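Local coordinates for protein cephalosporin hydroxylase CMCI (PDB 2BM8) that probably takes part in cephamycin biosynthesis in Streptomyces clavuligerus, as an enzyme with a Rossmann-like, methyltransferase-type fold, at residues Ile85-Leu88 and Gly94-Ala97; Asp75-Leu80 and Arg100-Ile105; Ile113-Asp118 and Thr143-Leu148. The protein carries 3 engineered substitutions. One frame throughout, in Å; residues are numbered along the deposited sequence.

Contact 1: residues Ile85-Leu88 and Gly94-Ala97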
ATOM      1  N   ILE B  85     -23.936  21.864  23.613  1.00 14.46           N
ATOM      2  CA  ILE B  85     -22.661  21.301  23.203  1.00 14.64           C
ATOM      3  C   ILE B  85     -21.521  22.051  23.882  1.00 14.94           C
ATOM      4  O   ILE B  85     -21.427  23.262  23.760  1.00 15.14           O
ATOM      5  CB  ILE B  85     -22.529  21.372  21.689  1.00 14.57           C
ATOM      6  CG1 ILE B  85     -23.555  20.433  21.044  1.00 13.72           C
ATOM      7  CG2 ILE B  85     -21.112  21.000  21.257  1.00 14.28           C
ATOM      8  CD1 ILE B  85     -23.741  20.678  19.581  1.00 13.95           C
ATOM      9  N   VAL B  86     -20.676  21.311  24.597  1.00 15.43           N
ATOM     10  CA  VAL B  86     -19.522  21.843  25.310  1.00 15.87           C
ATOM     11  C   VAL B  86     -18.203  21.434  24.643  1.00 16.24           C
ATOM     12  O   VAL B  86     -17.969  20.254  24.406  1.00 15.56           O
ATOM     13  CB  VAL B  86     -19.477  21.295  26.737  1.00 16.10           C
ATOM     14  CG1 VAL B  86     -18.283  21.863  27.488  1.00 16.62           C
ATOM     15  CG2 VAL B  86     -20.777  21.599  27.493  1.00 16.71           C
ATOM     16  N   GLU B  87     -17.345  22.416  24.357  1.00 16.76           N
ATOM     17  CA  GLU B  87     -15.986  22.175  23.865  1.00 17.39           C
ATOM     18  C   GLU B  87     -14.998  22.548  24.944  1.00 17.34           C
ATOM     19  O   GLU B  87     -14.920  23.704  25.302  1.00 17.18           O
ATOM     20  CB  GLU B  87     -15.685  23.054  22.647  1.00 17.57           C
ATOM     21  CG  GLU B  87     -15.963  22.391  21.314  1.00 20.07           C
ATOM     22  CD  GLU B  87     -14.898  21.388  20.920  1.00 22.08           C
ATOM     23  OE1 GLU B  87     -14.106  20.981  21.801  1.00 21.90           O
ATOM     24  OE2 GLU B  87     -14.851  21.022  19.724  1.00 23.13           O
ATOM     25  N   LEU B  88     -14.258  21.574  25.457  1.00 17.62           N
ATOM     26  CA  LEU B  88     -13.084  21.809  26.310  1.00 17.91           C
ATOM     27  C   LEU B  88     -11.889  21.892  25.360  1.00 18.07           C
ATOM     28  O   LEU B  88     -11.584  20.914  24.684  1.00 17.94           O
ATOM     29  CB  LEU B  88     -12.896  20.633  27.280  1.00 18.01           C
ATOM     30  CG  LEU B  88     -12.344  20.794  28.701  1.00 18.64           C
ATOM     31  CD1 LEU B  88     -11.720  19.487  29.126  1.00 17.68           C
ATOM     32  CD2 LEU B  88     -11.344  21.955  28.892  1.00 19.74           C
ATOM     33  N   GLY B  94     -13.485  28.134  15.659  1.00 15.43           N
ATOM     34  CA  GLY B  94     -14.135  27.757  14.418  1.00 16.10           C
ATOM     35  C   GLY B  94     -15.182  26.691  14.670  1.00 16.88           C
ATOM     36  O   GLY B  94     -16.340  26.837  14.266  1.00 17.79           O
ATOM     37  N   SER B  95     -14.799  25.639  15.380  1.00 16.65           N
ATOM     38  CA  SER B  95     -15.713  24.541  15.623  1.00 16.70           C
ATOM     39  C   SER B  95     -16.926  24.960  16.485  1.00 15.98           C
ATOM     40  O   SER B  95     -18.002  24.402  16.353  1.00 16.42           O
ATOM     41  CB  SER B  95     -14.954  23.371  16.247  1.00 16.67           C
ATOM     42  OG  SER B  95     -14.593  23.708  17.570  1.00 19.13           O
ATOM     43  N   LEU B  96     -16.764  25.936  17.360  1.00 15.71           N
ATOM     44  CA  LEU B  96     -17.909  26.513  18.097  1.00 15.28           C
ATOM     45  C   LEU B  96     -18.965  27.141  17.168  1.00 14.80           C
ATOM     46  O   LEU B  96     -20.149  26.843  17.280  1.00 14.45           O
ATOM     47  CB  LEU B  96     -17.427  27.608  19.041  1.00 15.34           C
ATOM     48  CG  LEU B  96     -16.971  27.265  20.452  1.00 16.65           C
ATOM     49  CD1 LEU B  96     -16.454  25.852  20.586  1.00 17.21           C
ATOM     50  CD2 LEU B  96     -15.931  28.280  20.881  1.00 16.75           C
ATOM     51  N   ALA B  97     -18.528  28.034  16.280  1.00 14.10           N
ATOM     52  CA  ALA B  97     -19.421  28.674  15.332  1.00 13.76           C
ATOM     53  C   ALA B  97     -20.069  27.654  14.412  1.00 13.91           C
ATOM     54  O   ALA B  97     -21.229  27.812  14.037  1.00 13.80           O
ATOM     55  CB  ALA B  97     -18.677  29.701  14.511  1.00 14.09           C
TER
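E87, on the strand, meets S95 and L96 in the first turn of the helix, and its side chain offers each of them a different part. The aliphatic half faces L96: CD1 of the leucine sits over the CB-CG bond of E87, 3.6 Å from CB and equally far from CG, the two side chains crossing at a slant. A first torsion of -93°, off the usual staggered positions, sends CG toward the helix, and a bend at the next bond (chi2 -77°) turns the carboxylate aside from the leucine methyl. Its OE2 then lies 3.5 Å from S95 OG, a weak hydrogen bond at best, while N160 binds OE1 and K65 forms a salt bridge to OE2. S95 OG, tucked between its own backbone N and carbonyl carbon (chi1 71°), is thereby turned to the strand. Strand, short glycine-rich loop and helix start here form the first half of a beta-alpha-beta unit, as in Rossmann-like methyltransferases, where the corresponding loop borders the cofactor site; a similar role is likely here but is not established by this apo structure. Were E87 an alanine, K65 would probably lose its charge mate and N160 the acceptor of its amide, and a gap would open beside L96 CD1. F99, one turn further along the helix, and I158 on the neighbouring strand also pack on E87, which is buried. L96 in turn rests against V90 of the loop and V112 of the following strand.

Contact 2: residues Asp75-Leu80 and Arg100-Ile105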
ATOM      1  N   ASP B  75     -24.490  13.796  11.740  1.00 14.39           N
ATOM      2  CA  ASP B  75     -25.399  12.676  12.024  1.00 13.98           C
ATOM      3  C   ASP B  75     -25.772  12.626  13.502  1.00 12.98           C
ATOM      4  O   ASP B  75     -26.917  12.426  13.841  1.00 12.79           O
ATOM      5  CB  ASP B  75     -24.783  11.326  11.611  1.00 14.50           C
ATOM      6  CG  ASP B  75     -24.546  11.204  10.093  1.00 16.62           C
ATOM      7  OD1 ASP B  75     -25.208  11.947   9.330  1.00 18.21           O
ATOM      8  OD2 ASP B  75     -23.706  10.402   9.582  1.00 17.40           O
ATOM      9  N   MET B  76     -24.796  12.838  14.373  1.00 12.65           N
ATOM     10  CA  MET B  76     -25.016  12.812  15.810  1.00 12.45           C
ATOM     11  C   MET B  76     -25.959  13.930  16.231  1.00 11.76           C
ATOM     12  O   MET B  76     -26.898  13.704  16.961  1.00 11.64           O
ATOM     13  CB  MET B  76     -23.685  12.949  16.534  1.00 12.76           C
ATOM     14  CG  MET B  76     -23.781  12.811  18.047  1.00 13.94           C
ATOM     15  SD  MET B  76     -22.178  13.047  18.811  1.00 16.04           S
ATOM     16  CE  MET B  76     -21.263  11.641  18.132  1.00 14.85           C
ATOM     17  N   LEU B  77     -25.710  15.134  15.744  1.00 11.27           N
ATOM     18  CA  LEU B  77     -26.590  16.255  16.013  1.00 10.97           C
ATOM     19  C   LEU B  77     -28.017  15.956  15.564  1.00 11.08           C
ATOM     20  O   LEU B  77     -28.960  16.193  16.317  1.00 10.41           O
ATOM     21  CB  LEU B  77     -26.071  17.522  15.336  1.00 10.54           C
ATOM     22  CG  LEU B  77     -25.226  18.402  16.247  1.00 10.04           C
ATOM     23  CD1 LEU B  77     -24.144  17.628  16.993  1.00  8.22           C
ATOM     24  CD2 LEU B  77     -24.617  19.535  15.447  1.00 10.79           C
ATOM     25  N   TRP B  78     -28.148  15.402  14.357  1.00 11.38           N
ATOM     26  CA  TRP B  78     -29.441  15.137  13.729  1.00 11.47           C
ATOM     27  C   TRP B  78     -30.255  14.107  14.503  1.00 11.77           C
ATOM     28  O   TRP B  78     -31.486  14.239  14.633  1.00 11.72           O
ATOM     29  CB  TRP B  78     -29.252  14.665  12.289  1.00 11.35           C
ATOM     30  CG  TRP B  78     -30.552  14.518  11.552  1.00 11.82           C
ATOM     31  CD1 TRP B  78     -31.108  13.353  11.087  1.00 10.97           C
ATOM     32  CD2 TRP B  78     -31.469  15.565  11.213  1.00 11.10           C
ATOM     33  NE1 TRP B  78     -32.308  13.623  10.473  1.00 12.63           N
ATOM     34  CE2 TRP B  78     -32.559  14.968  10.541  1.00 11.98           C
ATOM     35  CE3 TRP B  78     -31.484  16.951  11.412  1.00 13.35           C
ATOM     36  CZ2 TRP B  78     -33.655  15.709  10.065  1.00 12.45           C
ATOM     37  CZ3 TRP B  78     -32.585  17.694  10.941  1.00 13.96           C
ATOM     38  CH2 TRP B  78     -33.647  17.068  10.268  1.00 12.21           C
ATOM     39  N   GLU B  79     -29.564  13.108  15.039  1.00 12.03           N
ATOM     40  CA  GLU B  79     -30.191  12.035  15.803  1.00 12.44           C
ATOM     41  C   GLU B  79     -30.503  12.448  17.261  1.00 12.83           C
ATOM     42  O   GLU B  79     -31.606  12.234  17.749  1.00 13.10           O
ATOM     43  CB  GLU B  79     -29.283  10.803  15.778  1.00 12.45           C
ATOM     44  CG  GLU B  79     -29.632   9.696  16.778  1.00 12.99           C
ATOM     45  CD  GLU B  79     -28.605   8.576  16.759  1.00 13.68           C
ATOM     46  OE1 GLU B  79     -27.387   8.859  16.630  1.00 15.11           O
ATOM     47  OE2 GLU B  79     -29.005   7.405  16.858  1.00 13.63           O
ATOM     48  N   LEU B  80     -29.524  13.021  17.951  1.00 13.20           N
ATOM     49  CA  LEU B  80     -29.631  13.365  19.382  1.00 13.24           C
ATOM     50  C   LEU B  80     -30.404  14.683  19.651  1.00 13.40           C
ATOM     51  O   LEU B  80     -31.138  14.808  20.636  1.00 13.22           O
ATOM     52  CB  LEU B  80     -28.219  13.488  19.948  1.00 13.06           C
ATOM     53  CG  LEU B  80     -27.841  13.038  21.364  1.00 13.82           C
ATOM     54  CD1 LEU B  80     -27.024  14.162  22.038  1.00 14.33           C
ATOM     55  CD2 LEU B  80     -28.998  12.570  22.237  1.00 11.44           C
ATOM     56  N   ARG B 100     -22.809  25.831  16.340  1.00 13.43           N
ATOM     57  CA  ARG B 100     -23.894  26.797  16.458  1.00 13.91           C
ATOM     58  C   ARG B 100     -24.656  26.926  15.148  1.00 14.30           C
ATOM     59  O   ARG B 100     -25.864  26.794  15.114  1.00 14.21           O
ATOM     60  CB  ARG B 100     -23.352  28.169  16.869  1.00 13.58           C
ATOM     61  CG  ARG B 100     -24.434  29.152  17.281  1.00 13.55           C
ATOM     62  CD  ARG B 100     -24.991  30.031  16.136  1.00 15.09           C
ATOM     63  NE  ARG B 100     -23.936  30.564  15.269  1.00 15.74           N
ATOM     64  CZ  ARG B 100     -23.110  31.552  15.608  1.00 16.21           C
ATOM     65  NH1 ARG B 100     -23.197  32.136  16.793  1.00 16.71           N
ATOM     66  NH2 ARG B 100     -22.181  31.957  14.766  1.00 16.70           N
ATOM     67  N   ASP B 101     -23.940  27.196  14.068  1.00 15.21           N
ATOM     68  CA  ASP B 101     -24.564  27.314  12.750  1.00 15.58           C
ATOM     69  C   ASP B 101     -25.380  26.075  12.426  1.00 16.18           C
ATOM     70  O   ASP B 101     -26.523  26.181  12.023  1.00 16.18           O
ATOM     71  CB  ASP B 101     -23.510  27.494  11.670  1.00 15.38           C
ATOM     72  CG  ASP B 101     -22.907  28.866  11.667  1.00 14.96           C
ATOM     73  OD1 ASP B 101     -23.334  29.749  12.423  1.00 12.99           O
ATOM     74  OD2 ASP B 101     -21.974  29.146  10.921  1.00 16.57           O
ATOM     75  N   LEU B 102     -24.784  24.910  12.642  1.00 16.58           N
ATOM     76  CA  LEU B 102     -25.365  23.648  12.213  1.00 17.14           C
ATOM     77  C   LEU B 102     -26.614  23.306  13.003  1.00 17.30           C
ATOM     78  O   LEU B 102     -27.566  22.758  12.464  1.00 17.83           O
ATOM     79  CB  LEU B 102     -24.330  22.534  12.375  1.00 17.44           C
ATOM     80  CG  LEU B 102     -24.516  21.275  11.545  1.00 18.49           C
ATOM     81  CD1 LEU B 102     -24.993  21.580  10.137  1.00 19.68           C
ATOM     82  CD2 LEU B 102     -23.209  20.531  11.502  1.00 19.41           C
ATOM     83  N   THR B 103     -26.602  23.629  14.286  1.00 17.33           N
ATOM     84  CA  THR B 103     -27.772  23.460  15.119  1.00 17.74           C
ATOM     85  C   THR B 103     -28.895  24.447  14.733  1.00 18.37           C
ATOM     86  O   THR B 103     -30.059  24.096  14.820  1.00 18.25           O
ATOM     87  CB  THR B 103     -27.406  23.587  16.630  1.00 17.74           C
ATOM     88  OG1 THR B 103     -26.601  24.745  16.870  1.00 16.86           O
ATOM     89  CG2 THR B 103     -26.529  22.435  17.079  1.00 18.15           C
ATOM     90  N   LYS B 104     -28.554  25.664  14.300  1.00 19.24           N
ATOM     91  CA  LYS B 104     -29.562  26.638  13.859  1.00 19.97           C
ATOM     92  C   LYS B 104     -30.267  26.190  12.592  1.00 19.93           C
ATOM     93  O   LYS B 104     -31.489  26.276  12.492  1.00 19.83           O
ATOM     94  CB  LYS B 104     -28.952  28.020  13.613  1.00 20.52           C
ATOM     95  CG  LYS B 104     -28.476  28.748  14.863  1.00 22.26           C
ATOM     96  CD  LYS B 104     -29.609  29.465  15.595  1.00 24.45           C
ATOM     97  CE  LYS B 104     -29.080  30.228  16.820  1.00 24.99           C
ATOM     98  NZ  LYS B 104     -28.229  31.403  16.418  1.00 25.61           N
ATOM     99  N   ILE B 105     -29.495  25.696  11.632  1.00 20.12           N
ATOM    100  CA  ILE B 105     -30.043  25.249  10.356  1.00 20.48           C
ATOM    101  C   ILE B 105     -30.975  24.069  10.587  1.00 20.26           C
ATOM    102  O   ILE B 105     -31.959  23.926   9.887  1.00 20.02           O
ATOM    103  CB  ILE B 105     -28.911  24.839   9.404  1.00 20.80           C
ATOM    104  CG1 ILE B 105     -27.928  25.989   9.214  1.00 21.81           C
ATOM    105  CG2 ILE B 105     -29.437  24.454   8.017  1.00 21.52           C
ATOM    106  CD1 ILE B 105     -26.530  25.497   9.215  1.00 22.61           C
TER
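L77 of helix 67-80 points at the neighbouring helix 94-106 and reaches L102 and T103, joining the two helices that flank the first strand of the Rossmann-like domain in sequence. The backbones come within 7.4 Å of each other between L77 CA and T103 CA, and the leucine spans this separation with one branch. Its CD2 lies 3.8 Å from T103 CG2, methyl against methyl, the two side chains meeting at an angle. The same CD2 approaches the branch carbon of L102 more loosely, at 4.3 Å from CG, whereas the other methyl, CD1, turns to I85 of strand 84-88. T103 can present a methyl here because CG2 stands anti to its carbonyl carbon, beside the backbone N (chi1 48°), which places OG1 on the side away from L77. That hydroxyl is taken up by its own helix: it lies 2.8 Å from R100 O, and F99 O is its stronger partner. All three touching residues are buried, and the contact between them is entirely apolar. L77 also packs on F99 and M106 of the same neighbouring helix and on I156 of strand 155-159, which brings the sheet to one side of the junction. On another side lies the second subunit, another copy of the protein, whose W58 packs on L102 and whose I105 meets I105 of this chain. Away from L77, the same helix turn holds a salt bridge between adjacent residues: R100 NE approaches D101 OD1 at 3.0 Å, nearly straight at 166°, with the oxygen in the guanidinium plane but met on its anti side, 27° out of the carboxylate plane.

Contact 3: residues Ile113-Asp118 and Thr143-Leu148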
ATOM      1  N   ILE B 113     -20.956  25.981  24.189  1.00 15.00           N
ATOM      2  CA  ILE B 113     -20.059  26.511  25.210  1.00 15.02           C
ATOM      3  C   ILE B 113     -18.606  26.087  24.932  1.00 15.14           C
ATOM      4  O   ILE B 113     -18.328  24.913  24.709  1.00 14.84           O
ATOM      5  CB  ILE B 113     -20.511  26.040  26.631  1.00 15.01           C
ATOM      6  CG1 ILE B 113     -21.801  26.758  27.049  1.00 15.08           C
ATOM      7  CG2 ILE B 113     -19.421  26.319  27.675  1.00 14.59           C
ATOM      8  CD1 ILE B 113     -22.551  26.085  28.161  1.00 14.52           C
ATOM      9  N   GLY B 114     -17.691  27.050  24.955  1.00 15.39           N
ATOM     10  CA  GLY B 114     -16.279  26.786  24.782  1.00 15.82           C
ATOM     11  C   GLY B 114     -15.516  27.182  26.020  1.00 16.50           C
ATOM     12  O   GLY B 114     -15.618  28.323  26.467  1.00 16.87           O
ATOM     13  N   ILE B 115     -14.749  26.241  26.560  1.00 17.38           N
ATOM     14  CA  ILE B 115     -13.944  26.428  27.759  1.00 18.44           C
ATOM     15  C   ILE B 115     -12.479  26.322  27.369  1.00 19.45           C
ATOM     16  O   ILE B 115     -12.104  25.339  26.748  1.00 19.55           O
ATOM     17  CB  ILE B 115     -14.246  25.308  28.781  1.00 18.12           C
ATOM     18  CG1 ILE B 115     -15.743  25.150  28.994  1.00 18.77           C
ATOM     19  CG2 ILE B 115     -13.560  25.571  30.105  1.00 18.13           C
ATOM     20  CD1 ILE B 115     -16.103  24.125  30.076  1.00 18.69           C
ATOM     21  N   ASP B 116     -11.651  27.301  27.737  1.00 20.68           N
ATOM     22  CA  ASP B 116     -10.192  27.170  27.582  1.00 22.15           C
ATOM     23  C   ASP B 116      -9.422  27.966  28.631  1.00 22.81           C
ATOM     24  O   ASP B 116      -9.912  28.962  29.161  1.00 22.64           O
ATOM     25  CB  ASP B 116      -9.714  27.582  26.163  1.00 22.49           C
ATOM     26  CG  ASP B 116      -8.433  26.825  25.714  1.00 24.33           C
ATOM     27  OD1 ASP B 116      -7.377  26.922  26.390  1.00 26.32           O
ATOM     28  OD2 ASP B 116      -8.379  26.109  24.686  1.00 26.32           O
ATOM     29  N   ARG B 117      -8.206  27.507  28.928  1.00 23.85           N
ATOM     30  CA  ARG B 117      -7.268  28.267  29.760  1.00 24.61           C
ATOM     31  C   ARG B 117      -6.958  29.642  29.152  1.00 24.17           C
ATOM     32  O   ARG B 117      -6.884  30.649  29.862  1.00 24.06           O
ATOM     33  CB  ARG B 117      -5.972  27.472  29.926  1.00 25.20           C
ATOM     34  CG  ARG B 117      -5.098  27.937  31.076  1.00 27.71           C
ATOM     35  CD  ARG B 117      -4.004  26.941  31.452  1.00 30.86           C
ATOM     36  NE  ARG B 117      -3.585  27.114  32.842  1.00 33.85           N
ATOM     37  CZ  ARG B 117      -3.322  26.121  33.706  1.00 36.66           C
ATOM     38  NH1 ARG B 117      -3.425  24.834  33.345  1.00 37.31           N
ATOM     39  NH2 ARG B 117      -2.950  26.420  34.953  1.00 36.64           N
ATOM     40  N   ASP B 118      -6.812  29.649  27.829  1.00 23.52           N
ATOM     41  CA  ASP B 118      -6.388  30.799  27.050  1.00 23.11           C
ATOM     42  C   ASP B 118      -7.378  30.998  25.868  1.00 22.53           C
ATOM     43  O   ASP B 118      -7.429  30.183  24.943  1.00 22.93           O
ATOM     44  CB  ASP B 118      -4.958  30.503  26.570  1.00 23.27           C
ATOM     45  CG  ASP B 118      -4.407  31.543  25.615  1.00 23.63           C
ATOM     46  OD1 ASP B 118      -4.928  32.677  25.566  1.00 24.00           O
ATOM     47  OD2 ASP B 118      -3.423  31.301  24.876  1.00 24.28           O
ATOM     48  N   THR B 143     -13.846  22.502  40.092  1.00 38.22           N
ATOM     49  CA  THR B 143     -14.915  23.471  40.392  1.00 38.45           C
ATOM     50  C   THR B 143     -15.118  24.493  39.274  1.00 38.17           C
ATOM     51  O   THR B 143     -16.122  25.205  39.257  1.00 38.09           O
ATOM     52  CB  THR B 143     -14.638  24.216  41.720  1.00 38.64           C
ATOM     53  OG1 THR B 143     -13.301  24.742  41.714  1.00 39.30           O
ATOM     54  CG2 THR B 143     -14.682  23.258  42.924  1.00 38.58           C
ATOM     55  N   THR B 144     -14.139  24.576  38.376  1.00 38.07           N
ATOM     56  CA  THR B 144     -14.282  25.261  37.094  1.00 38.05           C
ATOM     57  C   THR B 144     -15.545  24.852  36.351  1.00 37.83           C
ATOM     58  O   THR B 144     -16.249  25.697  35.812  1.00 37.93           O
ATOM     59  CB  THR B 144     -13.084  24.914  36.194  1.00 38.05           C
ATOM     60  OG1 THR B 144     -11.897  25.520  36.715  1.00 38.60           O
ATOM     61  CG2 THR B 144     -13.241  25.516  34.803  1.00 38.18           C
ATOM     62  N   PHE B 145     -15.801  23.548  36.315  1.00 37.67           N
ATOM     63  CA  PHE B 145     -16.879  22.969  35.519  1.00 37.43           C
ATOM     64  C   PHE B 145     -18.249  23.082  36.154  1.00 37.58           C
ATOM     65  O   PHE B 145     -19.247  22.864  35.469  1.00 37.24           O
ATOM     66  CB  PHE B 145     -16.588  21.493  35.234  1.00 37.23           C
ATOM     67  CG  PHE B 145     -15.378  21.280  34.384  1.00 36.68           C
ATOM     68  CD1 PHE B 145     -14.128  21.120  34.964  1.00 36.12           C
ATOM     69  CD2 PHE B 145     -15.484  21.259  33.002  1.00 35.89           C
ATOM     70  CE1 PHE B 145     -13.007  20.931  34.183  1.00 36.31           C
ATOM     71  CE2 PHE B 145     -14.367  21.074  32.215  1.00 36.45           C
ATOM     72  CZ  PHE B 145     -13.122  20.907  32.807  1.00 36.45           C
ATOM     73  N   GLU B 146     -18.297  23.412  37.445  1.00 37.98           N
ATOM     74  CA  GLU B 146     -19.561  23.518  38.197  1.00 38.58           C
ATOM     75  C   GLU B 146     -20.637  24.331  37.462  1.00 38.57           C
ATOM     76  O   GLU B 146     -21.784  23.881  37.348  1.00 38.33           O
ATOM     77  CB  GLU B 146     -19.310  24.086  39.609  1.00 38.76           C
ATOM     78  CG  GLU B 146     -20.560  24.454  40.426  1.00 40.15           C
ATOM     79  CD  GLU B 146     -21.416  23.264  40.874  1.00 41.60           C
ATOM     80  OE1 GLU B 146     -20.874  22.143  41.055  1.00 42.09           O
ATOM     81  OE2 GLU B 146     -22.648  23.462  41.063  1.00 41.81           O
ATOM     82  N   HIS B 147     -20.275  25.507  36.955  1.00 38.63           N
ATOM     83  CA  HIS B 147     -21.204  26.272  36.139  1.00 38.91           C
ATOM     84  C   HIS B 147     -21.817  25.338  35.120  1.00 38.87           C
ATOM     85  O   HIS B 147     -21.140  24.451  34.592  1.00 39.06           O
ATOM     86  CB  HIS B 147     -20.519  27.451  35.430  1.00 39.09           C
ATOM     87  CG  HIS B 147     -19.515  27.057  34.380  1.00 40.53           C
ATOM     88  ND1 HIS B 147     -18.156  27.228  34.550  1.00 42.16           N
ATOM     89  CD2 HIS B 147     -19.670  26.540  33.135  1.00 40.71           C
ATOM     90  CE1 HIS B 147     -17.521  26.818  33.464  1.00 42.14           C
ATOM     91  NE2 HIS B 147     -18.418  26.394  32.592  1.00 41.58           N
ATOM     92  N   LEU B 148     -23.105  25.502  34.858  1.00 38.87           N
ATOM     93  CA  LEU B 148     -23.712  24.844  33.703  1.00 38.99           C
ATOM     94  C   LEU B 148     -23.754  23.271  33.789  1.00 38.67           C
ATOM     95  O   LEU B 148     -23.733  22.545  32.785  1.00 38.34           O
ATOM     96  CB  LEU B 148     -23.056  25.406  32.420  1.00 39.31           C
ATOM     97  CG  LEU B 148     -22.958  26.963  32.397  1.00 40.13           C
ATOM     98  CD1 LEU B 148     -22.394  27.518  31.088  1.00 40.32           C
ATOM     99  CD2 LEU B 148     -24.287  27.677  32.755  1.00 40.99           C
TER
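I113 and I115, two residues apart on strand 111-116, face the loop 143-148 and meet L148, F145 and H147 with their CD1 methyls. I113 CD1 approaches L148 CD1 to 3.3 Å, tight for two methyl groups and shorter than their usual van der Waals separation, the side chains crossing at a slant. I115 CD1 comes between the two rings: it lies 4.1 Å from F145 CE2, in an oblique approach, and as far from H147 NE2, where it stands at the imidazole edge near the ring plane. Both isoleucines carry CG1 beside the backbone N and continue in extended form (chi2 161° in I113), so each ends in a methyl held out from the strand. In the loop, H147 keeps its ring between the backbone N and carbonyl carbon (chi1 67°), and the L148 side chain after it points at I113. Further out, I115 also rests on V86 of the adjacent strand, F145 on L88, and I113 on M151, while the H147 ring meets that of H135 at about 45°. The loop is tied near its start by T144 OG1, bonded to D141 O. Beyond the isoleucines the strand ends in an Asx turn, D116 OD1 accepting from D118 N at 3.1 Å, while D116 OD2 binds V90 N. An acidic residue at this strand end contacts the cofactor ribose in many Rossmann-like methyltransferases, and D116 is consistent with that place. With carbon meeting carbon or the edge of a ring, the loop is held on the strand by fit and exclusion of water, without a directional bond between the two segments.

In the fold
Contacts 1 and 2 share helix 94-106, with centres 12 Å apart, and I85 joins them: its CD1 lies 4.0 Å from L77 CD1 and 4.1 Å from T103 CG2. Along the chain contact 1 is nested within the loop closed by contact 2, and contact 3 follows. Contacts 1 and 3, also 12 Å apart between centres, meet through neighbouring parallel strands 84-88 and 111-116 of the central mixed sheet, which carry helix 94-106 on one face and loop 143-148 on the other. The centres of contacts 2 and 3 are about 22 Å apart and the two do not touch. Together they pack both faces of a methyltransferase-like sheet, whose strand order is 3-2-1-4-5-7-6, while contact 2 reaches the subunit interface.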